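Local coordinates for guanine nucleotide exchange protein (Legionella pneumophila, PDB 1XSZ), which probably acts as a guanine nucleotide exchange factor for ADP-ribosylation factor GTPases, its Sec7 domain partnered by a C-terminal domain that caps the active site, at residues F18-K30 with E43-D56. Residues are numbered along the deposited sequence; the frame is centred on the assembly and turned at random. Where two conformers were deposited one is given.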
loop_
_atom_site.group_PDB
_atom_site.type_symbol
_atom_site.label_atom_id
_atom_site.label_comp_id
_atom_site.label_asym_id
_atom_site.label_seq_id
_atom_site.Cartn_x
_atom_site.Cartn_y
_atom_site.Cartn_z
ATOM N N PHE A 18 4.895 -15.499 -13.477
ATOM C CA PHE A 18 4.400 -14.452 -12.589
ATOM C C PHE A 18 4.499 -14.820 -11.113
ATOM O O PHE A 18 5.020 -14.049 -10.307
ATOM C CB PHE A 18 2.941 -14.115 -12.909
ATOM C CG PHE A 18 2.396 -12.973 -12.097
ATOM C CD1 PHE A 18 2.593 -11.656 -12.502
ATOM C CD2 PHE A 18 1.728 -13.212 -10.899
ATOM C CE1 PHE A 18 2.138 -10.594 -11.728
ATOM C CE2 PHE A 18 1.269 -12.154 -10.115
ATOM C CZ PHE A 18 1.475 -10.844 -10.529
ATOM N N ASN A 19 3.996 -15.994 -10.753
ATOM C CA ASN A 19 4.026 -16.399 -9.355
ATOM C C ASN A 19 5.437 -16.536 -8.789
ATOM O O ASN A 19 5.671 -16.230 -7.618
ATOM C CB ASN A 19 3.232 -17.693 -9.157
ATOM C CG ASN A 19 1.746 -17.503 -9.420
ATOM O OD1 ASN A 19 1.236 -16.382 -9.375
ATOM N ND2 ASN A 19 1.042 -18.597 -9.677
ATOM N N ALA A 20 6.380 -16.977 -9.615
ATOM C CA ALA A 20 7.761 -17.124 -9.162
ATOM C C ALA A 20 8.406 -15.749 -9.011
ATOM O O ALA A 20 9.102 -15.478 -8.032
ATOM C CB ALA A 20 8.547 -17.969 -10.154
ATOM N N LYS A 21 8.174 -14.886 -9.993
ATOM C CA LYS A 21 8.701 -13.527 -9.978
ATOM C C LYS A 21 7.784 -12.689 -10.856
ATOM O O LYS A 21 7.879 -12.718 -12.083
ATOM C CB LYS A 21 10.130 -13.486 -10.524
ATOM C CG LYS A 21 10.773 -12.109 -10.412
ATOM C CD LYS A 21 12.191 -12.105 -10.957
ATOM C CE LYS A 21 12.816 -10.721 -10.857
ATOM N NZ LYS A 21 12.897 -10.241 -9.449
ATOM N N PRO A 22 6.870 -11.936 -10.231
ATOM C CA PRO A 22 5.916 -11.084 -10.944
ATOM C C PRO A 22 6.477 -10.347 -12.155
ATOM O O PRO A 22 5.864 -10.357 -13.224
ATOM C CB PRO A 22 5.429 -10.141 -9.851
ATOM C CG PRO A 22 5.368 -11.058 -8.665
ATOM C CD PRO A 22 6.694 -11.810 -8.771
ATOM N N LYS A 23 7.638 -9.717 -11.999
ATOM C CA LYS A 23 8.242 -8.979 -13.104
ATOM C C LYS A 23 8.438 -9.836 -14.353
ATOM O O LYS A 23 8.271 -9.352 -15.473
ATOM C CB LYS A 23 9.586 -8.372 -12.686
ATOM C CG LYS A 23 10.257 -7.581 -13.808
ATOM C CD LYS A 23 11.624 -7.030 -13.413
ATOM C CE LYS A 23 11.525 -5.943 -12.358
ATOM N NZ LYS A 23 12.868 -5.349 -12.084
ATOM N N ASN A 24 8.794 -11.105 -14.174
ATOM C CA ASN A 24 8.995 -11.975 -15.326
ATOM C C ASN A 24 7.677 -12.296 -16.016
ATOM O O ASN A 24 7.626 -12.411 -17.240
ATOM C CB ASN A 24 9.702 -13.270 -14.921
ATOM C CG ASN A 24 11.148 -13.043 -14.535
ATOM O OD1 ASN A 24 11.803 -12.137 -15.048
ATOM N ND2 ASN A 24 11.660 -13.877 -13.637
ATOM N N GLY A 25 6.613 -12.438 -15.230
ATOM C CA GLY A 25 5.309 -12.723 -15.805
ATOM C C GLY A 25 4.810 -11.522 -16.593
ATOM O O GLY A 25 4.287 -11.659 -17.704
ATOM N N ILE A 26 4.974 -10.337 -16.015
ATOM C CA ILE A 26 4.556 -9.102 -16.666
ATOM C C ILE A 26 5.334 -8.929 -17.968
ATOM O O ILE A 26 4.757 -8.603 -19.008
ATOM C CB ILE A 26 4.804 -7.878 -15.744
ATOM C CG1 ILE A 26 3.896 -7.964 -14.512
ATOM C CG2 ILE A 26 4.570 -6.580 -16.509
ATOM C CD1 ILE A 26 2.407 -7.896 -14.824
ATOM N N ASN A 27 6.642 -9.155 -17.914
ATOM C CA ASN A 27 7.475 -9.022 -19.103
ATOM C C ASN A 27 7.050 -9.980 -20.209
ATOM O O ASN A 27 7.079 -9.624 -21.389
ATOM C CB ASN A 27 8.949 -9.243 -18.751
ATOM C CG ASN A 27 9.558 -8.050 -18.034
ATOM O OD1 ASN A 27 10.685 -8.113 -17.544
ATOM N ND2 ASN A 27 8.814 -6.952 -17.978
ATOM N N LYS A 28 6.660 -11.195 -19.837
ATOM C CA LYS A 28 6.226 -12.173 -20.826
ATOM C C LYS A 28 4.966 -11.689 -21.536
ATOM O O LYS A 28 4.849 -11.804 -22.756
ATOM C CB LYS A 28 5.966 -13.529 -20.165
ATOM C CG LYS A 28 7.232 -14.276 -19.779
ATOM C CD LYS A 28 6.914 -15.666 -19.255
ATOM C CE LYS A 28 8.182 -16.472 -19.026
ATOM N NZ LYS A 28 9.100 -15.811 -18.059
ATOM N N ILE A 29 4.027 -11.144 -20.771
ATOM C CA ILE A 29 2.788 -10.637 -21.351
ATOM C C ILE A 29 3.125 -9.505 -22.315
ATOM O O ILE A 29 2.604 -9.451 -23.429
ATOM C CB ILE A 29 1.828 -10.094 -20.268
ATOM C CG1 ILE A 29 1.298 -11.249 -19.418
ATOM C CG2 ILE A 29 0.668 -9.341 -20.928
ATOM C CD1 ILE A 29 0.478 -10.801 -18.219
ATOM N N LYS A 30 4.006 -8.607 -21.885
ATOM C CA LYS A 30 4.408 -7.476 -22.714
ATOM C C LYS A 30 5.097 -7.929 -23.998
ATOM O O LYS A 30 4.908 -7.323 -25.049
ATOM C CB LYS A 30 5.325 -6.540 -21.920
ATOM C CG LYS A 30 4.638 -5.882 -20.729
ATOM C CD LYS A 30 5.592 -5.037 -19.897
ATOM C CE LYS A 30 6.124 -3.847 -20.675
ATOM N NZ LYS A 30 6.964 -2.974 -19.811
ATOM N N GLU A 43 -4.288 -5.673 -21.508
ATOM C CA GLU A 43 -4.100 -7.116 -21.525
ATOM C C GLU A 43 -3.621 -7.632 -20.166
ATOM O O GLU A 43 -4.044 -8.691 -19.716
ATOM C CB GLU A 43 -3.105 -7.507 -22.622
ATOM C CG GLU A 43 -3.207 -8.968 -23.026
ATOM C CD GLU A 43 -4.544 -9.309 -23.672
ATOM O OE1 GLU A 43 -4.964 -10.479 -23.581
ATOM O OE2 GLU A 43 -5.171 -8.412 -24.276
ATOM N N ILE A 44 -2.726 -6.891 -19.519
ATOM C CA ILE A 44 -2.244 -7.300 -18.205
ATOM C C ILE A 44 -3.429 -7.285 -17.233
ATOM O O ILE A 44 -3.638 -8.234 -16.478
ATOM C CB ILE A 44 -1.144 -6.347 -17.693
ATOM C CG1 ILE A 44 0.101 -6.469 -18.578
ATOM C CG2 ILE A 44 -0.814 -6.661 -16.235
ATOM C CD1 ILE A 44 1.152 -5.412 -18.298
ATOM N N ALA A 45 -4.212 -6.213 -17.271
ATOM C CA ALA A 45 -5.372 -6.093 -16.394
ATOM C C ALA A 45 -6.363 -7.227 -16.633
ATOM O O ALA A 45 -6.889 -7.808 -15.685
ATOM C CB ALA A 45 -6.052 -4.743 -16.607
ATOM N N GLU A 46 -6.615 -7.546 -17.898
ATOM C CA GLU A 46 -7.547 -8.619 -18.219
ATOM C C GLU A 46 -7.030 -9.968 -17.730
ATOM O O GLU A 46 -7.810 -10.806 -17.287
ATOM C CB GLU A 46 -7.797 -8.667 -19.731
ATOM C CG GLU A 46 -8.834 -9.696 -20.172
ATOM C CD GLU A 46 -10.211 -9.437 -19.587
ATOM O OE1 GLU A 46 -10.680 -8.280 -19.648
ATOM O OE2 GLU A 46 -10.834 -10.394 -19.080
ATOM N N PHE A 47 -5.716 -10.170 -17.801
ATOM C CA PHE A 47 -5.125 -11.425 -17.349
ATOM C C PHE A 47 -5.323 -11.579 -15.840
ATOM O O PHE A 47 -5.620 -12.666 -15.354
ATOM C CB PHE A 47 -3.628 -11.468 -17.681
ATOM C CG PHE A 47 -3.037 -12.852 -17.630
ATOM C CD1 PHE A 47 -3.263 -13.757 -18.667
ATOM C CD2 PHE A 47 -2.278 -13.263 -16.540
ATOM C CE1 PHE A 47 -2.741 -15.050 -18.615
ATOM C CE2 PHE A 47 -1.753 -14.557 -16.480
ATOM C CZ PHE A 47 -1.986 -15.450 -17.519
ATOM N N PHE A 48 -5.156 -10.486 -15.102
ATOM C CA PHE A 48 -5.341 -10.510 -13.651
ATOM C C PHE A 48 -6.768 -10.952 -13.317
ATOM O O PHE A 48 -6.984 -11.748 -12.403
ATOM C CB PHE A 48 -5.095 -9.120 -13.057
ATOM C CG PHE A 48 -3.646 -8.704 -13.013
ATOM C CD1 PHE A 48 -3.318 -7.369 -12.813
ATOM C CD2 PHE A 48 -2.616 -9.636 -13.128
ATOM C CE1 PHE A 48 -1.991 -6.960 -12.724
ATOM C CE2 PHE A 48 -1.282 -9.236 -13.040
ATOM C CZ PHE A 48 -0.970 -7.897 -12.837
ATOM N N HIS A 49 -7.743 -10.418 -14.047
ATOM C CA HIS A 49 -9.138 -10.784 -13.823
ATOM C C HIS A 49 -9.400 -12.234 -14.229
ATOM O O HIS A 49 -9.970 -13.013 -13.465
ATOM C CB HIS A 49 -10.068 -9.863 -14.621
ATOM C CG HIS A 49 -10.348 -8.553 -13.953
ATOM N ND1 HIS A 49 -10.197 -7.343 -14.594
ATOM C CD2 HIS A 49 -10.814 -8.268 -12.715
ATOM C CE1 HIS A 49 -10.561 -6.368 -13.779
ATOM N NE2 HIS A 49 -10.940 -6.902 -12.633
ATOM N N GLN A 50 -8.978 -12.587 -15.438
ATOM C CA GLN A 50 -9.184 -13.933 -15.964
ATOM C C GLN A 50 -8.535 -15.051 -15.162
ATOM O O GLN A 50 -9.132 -16.109 -14.969
ATOM C CB GLN A 50 -8.672 -14.020 -17.404
ATOM C CG GLN A 50 -9.565 -13.379 -18.449
ATOM C CD GLN A 50 -10.892 -14.097 -18.594
ATOM O OE1 GLN A 50 -10.957 -15.323 -18.507
ATOM N NE2 GLN A 50 -11.955 -13.337 -18.829
ATOM N N GLN A 51 -7.315 -14.817 -14.694
ATOM C CA GLN A 51 -6.578 -15.843 -13.965
ATOM C C GLN A 51 -6.489 -15.615 -12.462
ATOM O O GLN A 51 -5.569 -16.106 -11.809
ATOM C CB GLN A 51 -5.166 -15.953 -14.550
ATOM C CG GLN A 51 -5.139 -16.149 -16.064
ATOM C CD GLN A 51 -5.651 -17.511 -16.491
ATOM O OE1 GLN A 51 -5.938 -17.738 -17.669
ATOM N NE2 GLN A 51 -5.758 -18.427 -15.540
ATOM N N ARG A 52 -7.456 -14.894 -11.908
ATOM C CA ARG A 52 -7.448 -14.597 -10.479
ATOM C C ARG A 52 -7.338 -15.821 -9.567
ATOM O O ARG A 52 -6.794 -15.727 -8.468
ATOM C CB ARG A 52 -8.690 -13.784 -10.106
ATOM C CG ARG A 52 -9.998 -14.492 -10.366
ATOM C CD ARG A 52 -11.175 -13.594 -10.020
ATOM N NE ARG A 52 -12.451 -14.287 -10.171
ATOM C CZ ARG A 52 -12.926 -14.743 -11.327
ATOM N NH1 ARG A 52 -12.233 -14.580 -12.448
ATOM N NH2 ARG A 52 -14.093 -15.373 -11.359
ATOM N N LYS A 53 -7.844 -16.966 -10.017
ATOM C CA LYS A 53 -7.790 -18.185 -9.215
ATOM C C LYS A 53 -6.449 -18.909 -9.304
ATOM O O LYS A 53 -6.194 -19.846 -8.545
ATOM C CB LYS A 53 -8.901 -19.149 -9.648
ATOM C CG LYS A 53 -10.310 -18.623 -9.434
ATOM C CD LYS A 53 -11.347 -19.616 -9.927
ATOM C CE LYS A 53 -12.757 -19.094 -9.705
ATOM N NZ LYS A 53 -13.033 -18.836 -8.265
ATOM N N ASN A 54 -5.591 -18.469 -10.219
ATOM C CA ASN A 54 -4.297 -19.112 -10.429
ATOM C C ASN A 54 -3.082 -18.252 -10.113
ATOM O O ASN A 54 -1.955 -18.745 -10.117
ATOM C CB ASN A 54 -4.199 -19.574 -11.882
ATOM C CG ASN A 54 -5.342 -20.481 -12.279
ATOM O OD1 ASN A 54 -5.969 -20.291 -13.324
ATOM N ND2 ASN A 54 -5.619 -21.476 -11.449
ATOM N N LEU A 55 -3.307 -16.974 -9.838
ATOM C CA LEU A 55 -2.213 -16.050 -9.562
ATOM C C LEU A 55 -2.047 -15.701 -8.089
ATOM O O LEU A 55 -2.980 -15.822 -7.300
ATOM C CB LEU A 55 -2.431 -14.749 -10.338
ATOM C CG LEU A 55 -2.468 -14.814 -11.866
ATOM C CD1 LEU A 55 -3.076 -13.529 -12.401
ATOM C CD2 LEU A 55 -1.068 -15.023 -12.420
ATOM N N ASP A 56 -0.840 -15.269 -7.740
ATOM C CA ASP A 56 -0.517 -14.826 -6.389
ATOM C C ASP A 56 -1.214 -13.469 -6.301
ATOM O O ASP A 56 -0.731 -12.475 -6.853
ATOM C CB ASP A 56 1.004 -14.672 -6.260
ATOM C CG ASP A 56 1.431 -14.010 -4.961
ATOM O OD1 ASP A 56 2.651 -13.997 -4.692
ATOM O OD2 ASP A 56 0.571 -13.500 -4.216
HETATM O O HOH W 1 4.680 -13.745 -6.541
#
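Phe18 and Phe48 meet in the buried half of this contact as an offset edge-to-face pair, the edge of Phe48 turned toward the face of Phe18, with ring planes at 63° and centroids 5.8 Å apart. With CG anti to the backbone N (chi1 -176°), the ring of Phe18 is directed at segment 43-56, where it meets both Phe48 and Leu55, whose CD2 lies 3.7 Å from Phe18 CD2. Beyond the rings the packing is aliphatic. Ile26 CD1 meets two side chains of helix 40-50 at once, 3.7 Å from Ile44 CG2 and 3.9 Å from Phe48 CZ. One turn on, Ile29 divides its branches: CG2 rests on Ile44 CG1, while CD1 reaches Phe47 at the CG-CD2 side of its ring. Val74 and Phe78 of helix 69-80 continue this core past Ile44 and Phe48.

The other half is polar and partly exposed. Here the side-chain amide of Asn19 grips the turn after helix 40-50 with both of its ends. Its ND2 donates to Asn54 O at 3.0 Å, almost straight (170°) and within both the amide and the carbonyl plane. Its OD1 accepts from Asp56 N at 2.9 Å in a more bent bond, the donor standing above the carbonyl plane. A water bridges Asn19 O and Asp56 OD1, and Asp56 OD2 caps helix 57-64 through Ala59 N.

Within the all-helical Sec7 domain, the contact thus ties the junction of helices 11-20 and 22-35 to the exit of helix 40-50. The chemistry implies a division of labour: apolar burial holds the helices together, while two directional hydrogen bonds of the Asn19 amide fix the peptide path from Asn54 to Asp56 just where the next helix begins.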